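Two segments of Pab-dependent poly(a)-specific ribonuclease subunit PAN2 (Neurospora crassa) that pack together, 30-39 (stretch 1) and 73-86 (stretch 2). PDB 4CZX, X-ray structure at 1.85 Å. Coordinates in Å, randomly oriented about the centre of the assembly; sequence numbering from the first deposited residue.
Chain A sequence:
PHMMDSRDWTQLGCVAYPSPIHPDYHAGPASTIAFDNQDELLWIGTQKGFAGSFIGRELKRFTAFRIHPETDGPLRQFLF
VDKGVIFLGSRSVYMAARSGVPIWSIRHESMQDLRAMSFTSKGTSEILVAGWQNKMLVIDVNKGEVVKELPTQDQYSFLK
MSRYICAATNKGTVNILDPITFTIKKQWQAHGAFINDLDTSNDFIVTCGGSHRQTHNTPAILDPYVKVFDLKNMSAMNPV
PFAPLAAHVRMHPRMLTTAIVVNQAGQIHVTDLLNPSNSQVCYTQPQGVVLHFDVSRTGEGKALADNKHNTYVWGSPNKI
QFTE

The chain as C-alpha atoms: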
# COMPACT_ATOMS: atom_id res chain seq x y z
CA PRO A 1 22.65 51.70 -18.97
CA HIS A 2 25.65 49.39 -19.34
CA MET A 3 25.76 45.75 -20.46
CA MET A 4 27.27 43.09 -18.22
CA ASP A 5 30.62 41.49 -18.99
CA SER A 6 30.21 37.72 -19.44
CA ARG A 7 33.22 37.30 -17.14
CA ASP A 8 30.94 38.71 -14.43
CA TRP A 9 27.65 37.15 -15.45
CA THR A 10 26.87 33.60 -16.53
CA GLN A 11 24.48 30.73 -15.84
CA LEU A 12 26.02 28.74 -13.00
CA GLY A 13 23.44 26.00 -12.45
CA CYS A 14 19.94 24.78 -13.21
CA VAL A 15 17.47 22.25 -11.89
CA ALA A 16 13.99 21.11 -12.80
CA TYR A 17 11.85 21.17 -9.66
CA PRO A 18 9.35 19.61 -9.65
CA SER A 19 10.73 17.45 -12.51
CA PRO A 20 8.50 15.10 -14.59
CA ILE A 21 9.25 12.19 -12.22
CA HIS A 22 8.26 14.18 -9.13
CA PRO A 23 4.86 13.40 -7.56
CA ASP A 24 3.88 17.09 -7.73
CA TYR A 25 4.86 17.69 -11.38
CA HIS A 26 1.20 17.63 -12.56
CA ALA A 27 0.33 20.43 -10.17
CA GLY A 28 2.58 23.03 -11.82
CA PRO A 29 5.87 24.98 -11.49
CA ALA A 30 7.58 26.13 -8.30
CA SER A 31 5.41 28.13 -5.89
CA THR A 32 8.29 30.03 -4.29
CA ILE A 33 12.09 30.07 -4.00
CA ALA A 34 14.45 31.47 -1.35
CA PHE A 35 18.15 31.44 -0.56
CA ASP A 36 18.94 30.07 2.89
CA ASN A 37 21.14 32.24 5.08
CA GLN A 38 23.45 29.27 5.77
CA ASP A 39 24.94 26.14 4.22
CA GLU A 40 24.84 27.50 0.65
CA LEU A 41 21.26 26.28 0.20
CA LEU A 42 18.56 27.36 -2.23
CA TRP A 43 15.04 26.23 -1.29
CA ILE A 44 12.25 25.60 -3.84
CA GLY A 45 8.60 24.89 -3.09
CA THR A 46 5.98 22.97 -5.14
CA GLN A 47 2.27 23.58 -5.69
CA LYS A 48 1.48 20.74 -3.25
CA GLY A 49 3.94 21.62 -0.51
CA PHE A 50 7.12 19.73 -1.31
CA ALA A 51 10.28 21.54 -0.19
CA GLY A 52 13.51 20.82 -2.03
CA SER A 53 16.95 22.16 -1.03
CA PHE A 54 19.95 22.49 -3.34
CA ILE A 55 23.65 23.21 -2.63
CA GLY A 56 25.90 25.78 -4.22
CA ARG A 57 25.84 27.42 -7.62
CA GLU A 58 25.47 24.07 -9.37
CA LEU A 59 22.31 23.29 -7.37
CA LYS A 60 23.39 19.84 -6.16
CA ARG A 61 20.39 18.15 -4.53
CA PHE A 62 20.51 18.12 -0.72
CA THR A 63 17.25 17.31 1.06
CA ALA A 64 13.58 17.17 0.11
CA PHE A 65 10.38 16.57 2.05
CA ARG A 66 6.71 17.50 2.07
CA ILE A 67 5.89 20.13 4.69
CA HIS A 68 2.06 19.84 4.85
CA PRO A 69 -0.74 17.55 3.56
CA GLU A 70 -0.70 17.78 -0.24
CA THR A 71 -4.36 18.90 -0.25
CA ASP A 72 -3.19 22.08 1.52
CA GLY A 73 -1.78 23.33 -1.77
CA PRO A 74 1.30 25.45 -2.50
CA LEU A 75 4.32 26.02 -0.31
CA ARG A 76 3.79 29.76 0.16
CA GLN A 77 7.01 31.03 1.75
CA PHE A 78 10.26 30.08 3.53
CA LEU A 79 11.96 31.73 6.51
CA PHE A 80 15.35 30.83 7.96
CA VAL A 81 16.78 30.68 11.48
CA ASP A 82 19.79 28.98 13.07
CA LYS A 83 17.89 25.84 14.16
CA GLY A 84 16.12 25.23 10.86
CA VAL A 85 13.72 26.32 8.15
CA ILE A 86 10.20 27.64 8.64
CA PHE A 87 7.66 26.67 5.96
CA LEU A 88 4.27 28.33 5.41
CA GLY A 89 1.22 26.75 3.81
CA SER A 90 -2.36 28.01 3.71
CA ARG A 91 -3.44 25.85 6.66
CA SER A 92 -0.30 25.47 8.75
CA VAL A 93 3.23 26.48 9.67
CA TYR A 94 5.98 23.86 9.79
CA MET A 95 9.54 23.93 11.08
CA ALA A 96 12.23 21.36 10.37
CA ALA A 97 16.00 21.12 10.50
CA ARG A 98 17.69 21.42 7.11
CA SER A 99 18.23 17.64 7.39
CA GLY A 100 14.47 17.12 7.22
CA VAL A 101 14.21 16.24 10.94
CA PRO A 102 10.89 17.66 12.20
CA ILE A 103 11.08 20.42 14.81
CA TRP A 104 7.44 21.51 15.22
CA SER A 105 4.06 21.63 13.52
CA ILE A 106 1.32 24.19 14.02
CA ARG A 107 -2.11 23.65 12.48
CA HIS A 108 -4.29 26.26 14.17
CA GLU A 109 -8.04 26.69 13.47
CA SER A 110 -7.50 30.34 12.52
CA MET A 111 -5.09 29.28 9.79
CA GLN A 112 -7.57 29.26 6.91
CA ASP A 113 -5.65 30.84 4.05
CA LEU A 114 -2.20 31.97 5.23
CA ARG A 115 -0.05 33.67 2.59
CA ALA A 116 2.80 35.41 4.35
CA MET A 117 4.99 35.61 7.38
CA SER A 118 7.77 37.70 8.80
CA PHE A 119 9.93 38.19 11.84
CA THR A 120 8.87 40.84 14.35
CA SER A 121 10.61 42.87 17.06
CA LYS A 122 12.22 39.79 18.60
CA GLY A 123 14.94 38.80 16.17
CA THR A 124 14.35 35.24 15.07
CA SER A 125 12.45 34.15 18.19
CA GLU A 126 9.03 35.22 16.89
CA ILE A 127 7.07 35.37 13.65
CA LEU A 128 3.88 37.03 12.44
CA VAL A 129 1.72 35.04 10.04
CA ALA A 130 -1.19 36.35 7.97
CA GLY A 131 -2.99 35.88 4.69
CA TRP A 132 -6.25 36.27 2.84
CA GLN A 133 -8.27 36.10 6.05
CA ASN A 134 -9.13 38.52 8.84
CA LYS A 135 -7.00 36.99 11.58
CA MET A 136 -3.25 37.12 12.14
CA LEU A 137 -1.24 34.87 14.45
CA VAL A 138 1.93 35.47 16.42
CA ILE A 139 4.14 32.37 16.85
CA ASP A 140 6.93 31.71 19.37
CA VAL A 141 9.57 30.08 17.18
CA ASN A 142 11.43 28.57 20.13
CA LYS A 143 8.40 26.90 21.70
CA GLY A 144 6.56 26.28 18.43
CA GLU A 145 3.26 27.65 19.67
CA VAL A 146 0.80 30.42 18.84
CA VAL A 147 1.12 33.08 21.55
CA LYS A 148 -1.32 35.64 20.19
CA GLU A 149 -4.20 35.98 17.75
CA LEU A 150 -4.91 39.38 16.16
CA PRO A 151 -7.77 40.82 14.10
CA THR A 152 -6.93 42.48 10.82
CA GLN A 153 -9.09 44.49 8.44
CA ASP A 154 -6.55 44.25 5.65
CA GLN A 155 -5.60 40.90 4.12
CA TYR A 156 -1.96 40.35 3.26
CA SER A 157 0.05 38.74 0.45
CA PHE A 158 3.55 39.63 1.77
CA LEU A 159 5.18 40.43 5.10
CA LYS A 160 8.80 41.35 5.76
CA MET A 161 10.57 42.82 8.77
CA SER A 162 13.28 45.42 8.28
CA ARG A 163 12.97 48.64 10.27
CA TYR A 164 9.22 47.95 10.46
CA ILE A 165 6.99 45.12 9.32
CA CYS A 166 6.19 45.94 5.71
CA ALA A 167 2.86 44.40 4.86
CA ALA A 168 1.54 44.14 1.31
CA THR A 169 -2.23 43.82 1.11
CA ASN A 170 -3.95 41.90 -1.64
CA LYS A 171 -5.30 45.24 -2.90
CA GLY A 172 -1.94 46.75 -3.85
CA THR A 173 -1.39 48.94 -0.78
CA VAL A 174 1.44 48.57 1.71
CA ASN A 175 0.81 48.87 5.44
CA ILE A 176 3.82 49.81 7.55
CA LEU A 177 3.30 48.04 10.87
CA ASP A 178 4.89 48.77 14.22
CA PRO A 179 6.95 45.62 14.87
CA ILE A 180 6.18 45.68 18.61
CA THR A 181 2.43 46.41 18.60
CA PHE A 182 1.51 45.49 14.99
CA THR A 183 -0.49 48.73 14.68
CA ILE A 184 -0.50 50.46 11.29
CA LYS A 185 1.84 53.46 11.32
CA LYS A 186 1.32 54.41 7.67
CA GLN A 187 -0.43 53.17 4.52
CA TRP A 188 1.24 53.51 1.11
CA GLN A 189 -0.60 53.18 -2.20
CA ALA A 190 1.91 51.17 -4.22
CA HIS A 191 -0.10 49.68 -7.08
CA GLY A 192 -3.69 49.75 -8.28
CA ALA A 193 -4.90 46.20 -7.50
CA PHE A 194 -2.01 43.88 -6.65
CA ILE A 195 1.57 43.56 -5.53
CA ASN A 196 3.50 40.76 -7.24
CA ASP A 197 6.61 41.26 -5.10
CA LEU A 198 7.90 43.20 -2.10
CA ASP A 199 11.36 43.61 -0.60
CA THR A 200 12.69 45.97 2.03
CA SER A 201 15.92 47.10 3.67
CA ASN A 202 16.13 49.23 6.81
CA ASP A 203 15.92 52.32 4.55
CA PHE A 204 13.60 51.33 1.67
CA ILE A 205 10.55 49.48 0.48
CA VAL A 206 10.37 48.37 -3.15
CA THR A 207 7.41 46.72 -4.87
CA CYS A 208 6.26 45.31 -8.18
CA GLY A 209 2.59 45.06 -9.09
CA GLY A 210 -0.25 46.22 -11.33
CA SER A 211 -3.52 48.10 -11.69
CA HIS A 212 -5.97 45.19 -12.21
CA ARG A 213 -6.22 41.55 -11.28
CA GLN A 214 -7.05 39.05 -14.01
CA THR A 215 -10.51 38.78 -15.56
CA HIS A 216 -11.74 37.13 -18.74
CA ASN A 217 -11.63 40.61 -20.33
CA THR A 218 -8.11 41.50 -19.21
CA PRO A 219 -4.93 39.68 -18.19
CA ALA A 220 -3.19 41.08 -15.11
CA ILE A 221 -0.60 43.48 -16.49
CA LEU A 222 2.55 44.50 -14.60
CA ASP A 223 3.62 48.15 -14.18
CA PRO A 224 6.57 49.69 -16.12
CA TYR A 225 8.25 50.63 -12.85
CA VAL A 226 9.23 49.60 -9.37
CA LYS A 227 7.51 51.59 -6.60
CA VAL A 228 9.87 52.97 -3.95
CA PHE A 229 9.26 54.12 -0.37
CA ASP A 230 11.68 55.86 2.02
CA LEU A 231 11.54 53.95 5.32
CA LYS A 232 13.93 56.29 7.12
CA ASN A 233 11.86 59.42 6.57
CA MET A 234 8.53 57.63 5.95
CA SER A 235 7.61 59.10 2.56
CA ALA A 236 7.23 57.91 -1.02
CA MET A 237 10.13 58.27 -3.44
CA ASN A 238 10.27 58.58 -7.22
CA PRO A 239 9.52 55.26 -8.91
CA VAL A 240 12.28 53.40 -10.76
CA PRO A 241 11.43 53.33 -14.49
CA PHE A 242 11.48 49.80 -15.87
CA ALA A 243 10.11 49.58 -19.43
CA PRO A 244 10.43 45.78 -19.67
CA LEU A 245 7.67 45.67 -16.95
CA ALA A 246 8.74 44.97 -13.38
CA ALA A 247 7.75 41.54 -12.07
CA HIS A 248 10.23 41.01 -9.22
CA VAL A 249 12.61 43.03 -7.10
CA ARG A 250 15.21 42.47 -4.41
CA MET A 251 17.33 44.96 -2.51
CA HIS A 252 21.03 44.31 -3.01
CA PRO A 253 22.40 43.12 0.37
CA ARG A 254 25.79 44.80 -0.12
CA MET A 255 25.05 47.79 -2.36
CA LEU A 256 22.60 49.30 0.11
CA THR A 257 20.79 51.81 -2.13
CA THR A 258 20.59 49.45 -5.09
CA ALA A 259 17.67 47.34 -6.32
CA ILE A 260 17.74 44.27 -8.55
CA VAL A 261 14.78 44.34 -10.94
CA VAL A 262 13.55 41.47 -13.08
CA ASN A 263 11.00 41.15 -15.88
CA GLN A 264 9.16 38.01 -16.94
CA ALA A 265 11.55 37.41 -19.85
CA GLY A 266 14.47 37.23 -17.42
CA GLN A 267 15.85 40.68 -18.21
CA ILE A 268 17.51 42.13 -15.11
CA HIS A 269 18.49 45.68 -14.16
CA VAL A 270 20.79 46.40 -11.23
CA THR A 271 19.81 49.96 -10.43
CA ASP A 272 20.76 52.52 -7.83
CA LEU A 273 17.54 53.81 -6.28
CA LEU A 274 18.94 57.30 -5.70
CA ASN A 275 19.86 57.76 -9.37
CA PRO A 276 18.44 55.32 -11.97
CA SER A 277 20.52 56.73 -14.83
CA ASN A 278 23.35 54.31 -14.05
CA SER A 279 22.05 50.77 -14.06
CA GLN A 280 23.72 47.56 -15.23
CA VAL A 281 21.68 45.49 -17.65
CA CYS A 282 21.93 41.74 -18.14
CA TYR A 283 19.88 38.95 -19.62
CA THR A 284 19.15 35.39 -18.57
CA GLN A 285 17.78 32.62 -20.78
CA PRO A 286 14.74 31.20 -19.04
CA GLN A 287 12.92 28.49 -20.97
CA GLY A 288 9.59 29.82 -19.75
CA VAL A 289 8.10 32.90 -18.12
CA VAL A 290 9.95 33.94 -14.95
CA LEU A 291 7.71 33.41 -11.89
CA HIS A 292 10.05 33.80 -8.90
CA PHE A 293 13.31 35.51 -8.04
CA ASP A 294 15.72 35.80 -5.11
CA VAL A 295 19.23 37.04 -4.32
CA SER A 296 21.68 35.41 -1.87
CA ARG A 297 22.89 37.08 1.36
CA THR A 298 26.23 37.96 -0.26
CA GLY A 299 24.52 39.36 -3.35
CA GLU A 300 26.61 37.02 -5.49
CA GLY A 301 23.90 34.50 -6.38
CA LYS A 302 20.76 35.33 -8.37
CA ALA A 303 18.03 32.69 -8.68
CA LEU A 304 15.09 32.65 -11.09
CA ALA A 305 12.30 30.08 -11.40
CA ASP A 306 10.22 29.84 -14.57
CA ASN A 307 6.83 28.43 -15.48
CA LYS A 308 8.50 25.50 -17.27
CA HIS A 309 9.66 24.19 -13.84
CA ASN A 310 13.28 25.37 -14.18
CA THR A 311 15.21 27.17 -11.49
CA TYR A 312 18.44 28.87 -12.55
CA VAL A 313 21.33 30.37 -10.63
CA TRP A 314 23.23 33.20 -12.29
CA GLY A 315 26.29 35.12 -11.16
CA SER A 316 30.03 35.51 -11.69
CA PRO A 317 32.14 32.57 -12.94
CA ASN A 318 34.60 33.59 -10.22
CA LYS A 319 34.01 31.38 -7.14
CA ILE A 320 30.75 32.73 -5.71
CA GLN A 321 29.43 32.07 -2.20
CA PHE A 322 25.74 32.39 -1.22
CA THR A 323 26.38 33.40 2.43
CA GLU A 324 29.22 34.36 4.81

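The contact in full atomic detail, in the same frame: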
# COMPACT_ATOMS: atom_id res chain seq x y z
N ALA A 30 7.28 25.72 -9.67
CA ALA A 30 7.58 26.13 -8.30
C ALA A 30 6.62 27.22 -7.81
O ALA A 30 6.14 28.05 -8.60
CB ALA A 30 9.04 26.60 -8.20
N SER A 31 6.33 27.19 -6.52
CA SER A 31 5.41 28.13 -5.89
C SER A 31 6.17 29.27 -5.23
O SER A 31 5.62 30.36 -5.00
CB SER A 31 4.55 27.41 -4.84
OG SER A 31 5.39 26.85 -3.83
N THR A 32 7.44 29.02 -4.91
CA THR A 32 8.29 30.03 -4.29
C THR A 32 9.73 29.52 -4.27
O THR A 32 9.97 28.30 -4.32
CB THR A 32 7.81 30.37 -2.85
OG1 THR A 32 8.58 31.45 -2.31
CG2 THR A 32 7.93 29.15 -1.92
N ILE A 33 10.70 30.43 -4.25
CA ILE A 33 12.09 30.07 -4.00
C ILE A 33 12.72 31.05 -3.02
O ILE A 33 12.31 32.22 -2.96
CB ILE A 33 12.94 30.03 -5.31
CG1 ILE A 33 13.23 31.44 -5.82
CG2 ILE A 33 12.24 29.18 -6.41
CD1 ILE A 33 14.00 31.47 -7.13
N ALA A 34 13.71 30.59 -2.26
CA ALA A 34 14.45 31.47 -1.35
C ALA A 34 15.82 30.90 -1.01
O ALA A 34 15.96 29.72 -0.67
CB ALA A 34 13.66 31.71 -0.06
N PHE A 35 16.83 31.76 -1.09
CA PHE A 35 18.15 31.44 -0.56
C PHE A 35 18.13 31.31 0.95
O PHE A 35 17.61 32.18 1.64
CB PHE A 35 19.15 32.53 -0.96
CG PHE A 35 19.63 32.42 -2.37
CD1 PHE A 35 20.59 31.47 -2.71
CD2 PHE A 35 19.16 33.28 -3.36
CE1 PHE A 35 21.05 31.37 -4.01
CE2 PHE A 35 19.62 33.19 -4.65
CZ PHE A 35 20.56 32.23 -4.98
N ASP A 36 18.70 30.22 1.46
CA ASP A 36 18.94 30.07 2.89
C ASP A 36 19.96 31.12 3.34
O ASP A 36 20.74 31.65 2.53
CB ASP A 36 19.48 28.66 3.20
CG ASP A 36 19.18 28.20 4.61
OD1 ASP A 36 19.30 29.00 5.56
OD2 ASP A 36 18.84 27.01 4.77
N ASN A 37 20.03 31.41 4.63
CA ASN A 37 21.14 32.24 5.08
C ASN A 37 22.31 31.41 5.65
O ASN A 37 23.23 31.97 6.24
CB ASN A 37 20.68 33.30 6.09
CG ASN A 37 19.88 32.73 7.24
OD1 ASN A 37 20.00 31.55 7.58
ND2 ASN A 37 19.05 33.58 7.85
N GLN A 38 22.28 30.09 5.46
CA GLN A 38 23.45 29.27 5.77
C GLN A 38 23.53 28.06 4.86
O GLN A 38 22.57 27.71 4.15
CB GLN A 38 23.43 28.82 7.23
CG GLN A 38 22.23 27.96 7.58
CD GLN A 38 22.31 27.40 8.99
OE1 GLN A 38 22.69 26.25 9.19
NE2 GLN A 38 21.95 28.22 9.98
N ASP A 39 24.71 27.43 4.87
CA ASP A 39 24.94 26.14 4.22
C ASP A 39 24.82 26.16 2.70
O ASP A 39 24.71 25.10 2.08
CB ASP A 39 23.98 25.09 4.81
CG ASP A 39 24.25 24.84 6.27
OD1 ASP A 39 25.37 25.16 6.71
OD2 ASP A 39 23.36 24.33 6.98
N GLY A 73 -2.17 22.49 -0.65
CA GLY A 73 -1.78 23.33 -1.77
C GLY A 73 -0.33 23.80 -1.74
O GLY A 73 0.56 23.09 -1.26
N PRO A 74 -0.07 25.01 -2.26
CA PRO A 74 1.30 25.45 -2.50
C PRO A 74 2.10 25.75 -1.24
O PRO A 74 1.54 26.15 -0.22
CB PRO A 74 1.13 26.75 -3.32
CG PRO A 74 -0.27 27.17 -3.09
CD PRO A 74 -1.06 25.90 -2.90
N LEU A 75 3.40 25.54 -1.33
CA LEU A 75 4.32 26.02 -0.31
C LEU A 75 4.40 27.52 -0.56
O LEU A 75 4.82 27.94 -1.64
CB LEU A 75 5.69 25.34 -0.43
CG LEU A 75 6.50 25.20 0.87
CD1 LEU A 75 7.78 24.39 0.63
CD2 LEU A 75 6.84 26.57 1.43
N ARG A 76 3.97 28.33 0.41
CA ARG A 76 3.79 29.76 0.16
C ARG A 76 5.04 30.59 0.37
O ARG A 76 5.27 31.58 -0.35
CB ARG A 76 2.66 30.30 1.04
CG ARG A 76 1.35 29.54 0.89
CD ARG A 76 0.34 30.42 0.27
NE ARG A 76 -0.92 29.74 -0.02
CZ ARG A 76 -1.54 29.85 -1.19
NH1 ARG A 76 -1.00 30.59 -2.15
NH2 ARG A 76 -2.68 29.21 -1.41
N GLN A 77 5.84 30.22 1.37
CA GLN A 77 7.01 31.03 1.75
C GLN A 77 7.95 30.23 2.68
O GLN A 77 7.49 29.35 3.42
CB GLN A 77 6.58 32.32 2.45
CG GLN A 77 7.69 33.38 2.65
CD GLN A 77 7.29 34.48 3.63
OE1 GLN A 77 6.10 34.77 3.79
NE2 GLN A 77 8.27 35.06 4.32
N PHE A 78 9.24 30.56 2.61
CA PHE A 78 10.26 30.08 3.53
C PHE A 78 10.72 31.21 4.47
O PHE A 78 10.69 32.39 4.09
CB PHE A 78 11.50 29.58 2.79
CG PHE A 78 11.25 28.48 1.80
CD1 PHE A 78 11.15 27.16 2.22
CD2 PHE A 78 11.19 28.76 0.44
CE1 PHE A 78 10.95 26.13 1.29
CE2 PHE A 78 10.99 27.74 -0.49
CZ PHE A 78 10.87 26.42 -0.06
N LEU A 79 11.13 30.85 5.68
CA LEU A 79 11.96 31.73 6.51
C LEU A 79 13.06 30.89 7.14
O LEU A 79 12.89 29.68 7.32
CB LEU A 79 11.15 32.44 7.60
CG LEU A 79 10.27 33.64 7.25
CD1 LEU A 79 9.60 34.13 8.52
CD2 LEU A 79 11.08 34.76 6.60
N PHE A 80 14.17 31.54 7.49
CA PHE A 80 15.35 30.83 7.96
C PHE A 80 15.86 31.34 9.30
O PHE A 80 16.02 32.55 9.50
CB PHE A 80 16.46 30.95 6.91
CG PHE A 80 16.04 30.51 5.56
CD1 PHE A 80 16.00 29.15 5.25
CD2 PHE A 80 15.63 31.43 4.60
CE1 PHE A 80 15.57 28.72 4.00
CE2 PHE A 80 15.21 31.02 3.35
CZ PHE A 80 15.18 29.66 3.05
N VAL A 81 16.14 30.39 10.20
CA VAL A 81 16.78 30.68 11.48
C VAL A 81 17.90 29.67 11.73
O VAL A 81 18.07 28.73 10.95
CB VAL A 81 15.78 30.66 12.65
CG1 VAL A 81 14.62 31.63 12.37
CG2 VAL A 81 15.25 29.26 12.87
N ASP A 82 18.66 29.87 12.80
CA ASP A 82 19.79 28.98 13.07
C ASP A 82 19.37 27.51 13.19
O ASP A 82 20.02 26.64 12.61
CB ASP A 82 20.51 29.42 14.34
CG ASP A 82 21.29 30.71 14.14
OD1 ASP A 82 21.56 31.06 12.97
OD2 ASP A 82 21.62 31.38 15.15
N LYS A 83 18.28 27.23 13.90
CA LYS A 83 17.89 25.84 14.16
C LYS A 83 17.31 25.12 12.94
O LYS A 83 17.42 23.90 12.83
CB LYS A 83 16.86 25.79 15.29
CG LYS A 83 17.45 25.97 16.69
CD LYS A 83 16.37 26.50 17.64
CE LYS A 83 16.62 26.13 19.09
NZ LYS A 83 15.49 26.60 19.95
N GLY A 84 16.69 25.86 12.03
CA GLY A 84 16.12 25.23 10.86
C GLY A 84 15.34 26.16 9.96
O GLY A 84 15.51 27.38 10.01
N VAL A 85 14.48 25.57 9.14
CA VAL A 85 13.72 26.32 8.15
C VAL A 85 12.26 26.35 8.56
O VAL A 85 11.70 25.33 8.98
CB VAL A 85 13.84 25.69 6.76
CG1 VAL A 85 13.07 26.55 5.70
CG2 VAL A 85 15.32 25.52 6.40
N ILE A 86 11.63 27.51 8.41
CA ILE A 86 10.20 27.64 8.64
C ILE A 86 9.47 27.68 7.29
O ILE A 86 9.87 28.38 6.36
CB ILE A 86 9.86 28.88 9.47
CG1 ILE A 86 10.79 28.97 10.69
CG2 ILE A 86 8.39 28.86 9.93
CD1 ILE A 86 10.57 30.19 11.54
O HOH W 1 9.93 31.99 0.16

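Stretch 2 meets stretch 1 first at Pro74, whose CB lies 3.8 Å from Ser31 CB. Leu75 follows with the one direct hydrogen bond of the contact: Ser31 OG donates to Leu75 O at 2.5 Å, a short bond. The p rotamer of Ser31 places the hydroxyl for it. Thr32 CG2 also approaches this carbonyl, 3.3 Å from Leu75 O. Arg76 and Gln77 direct their CA-to-CB bonds away, so Arg76 contributes mainly backbone, its O 3.8 Å from Thr32 CB.

Strands 77-80 and 32-35 run nearly parallel, 16° apart, with axes 6.8 Å apart at closest. No backbone hydrogen bond joins them; side chains and a water fill the gap. Water 1 accepts from Phe78 N at 2.9 Å and bonds Thr32 OG1 at 2.9 Å. The Phe78 ring packs on Ala34, with CD2 3.9 Å from Ala34 CB, and meets Thr32 CG2 through CE2 at 3.7 Å. Leu79's CA-to-CB bond points away.

Phe80 buries the most surface. Phe80 CE2 lies 3.8 Å from Ala34 CB and 3.2 Å from Phe35 O. Asp36 CA sits over the Phe80 ring face, 3.6 Å from its centroid and 5° off the normal, a CH-pi contact. Asp36 OD1 also accepts from Gln38 N at 3.2 Å, within stretch 1. Beyond Phe80, Val85 CG2 comes within 4.2 Å of Asp36 OD2.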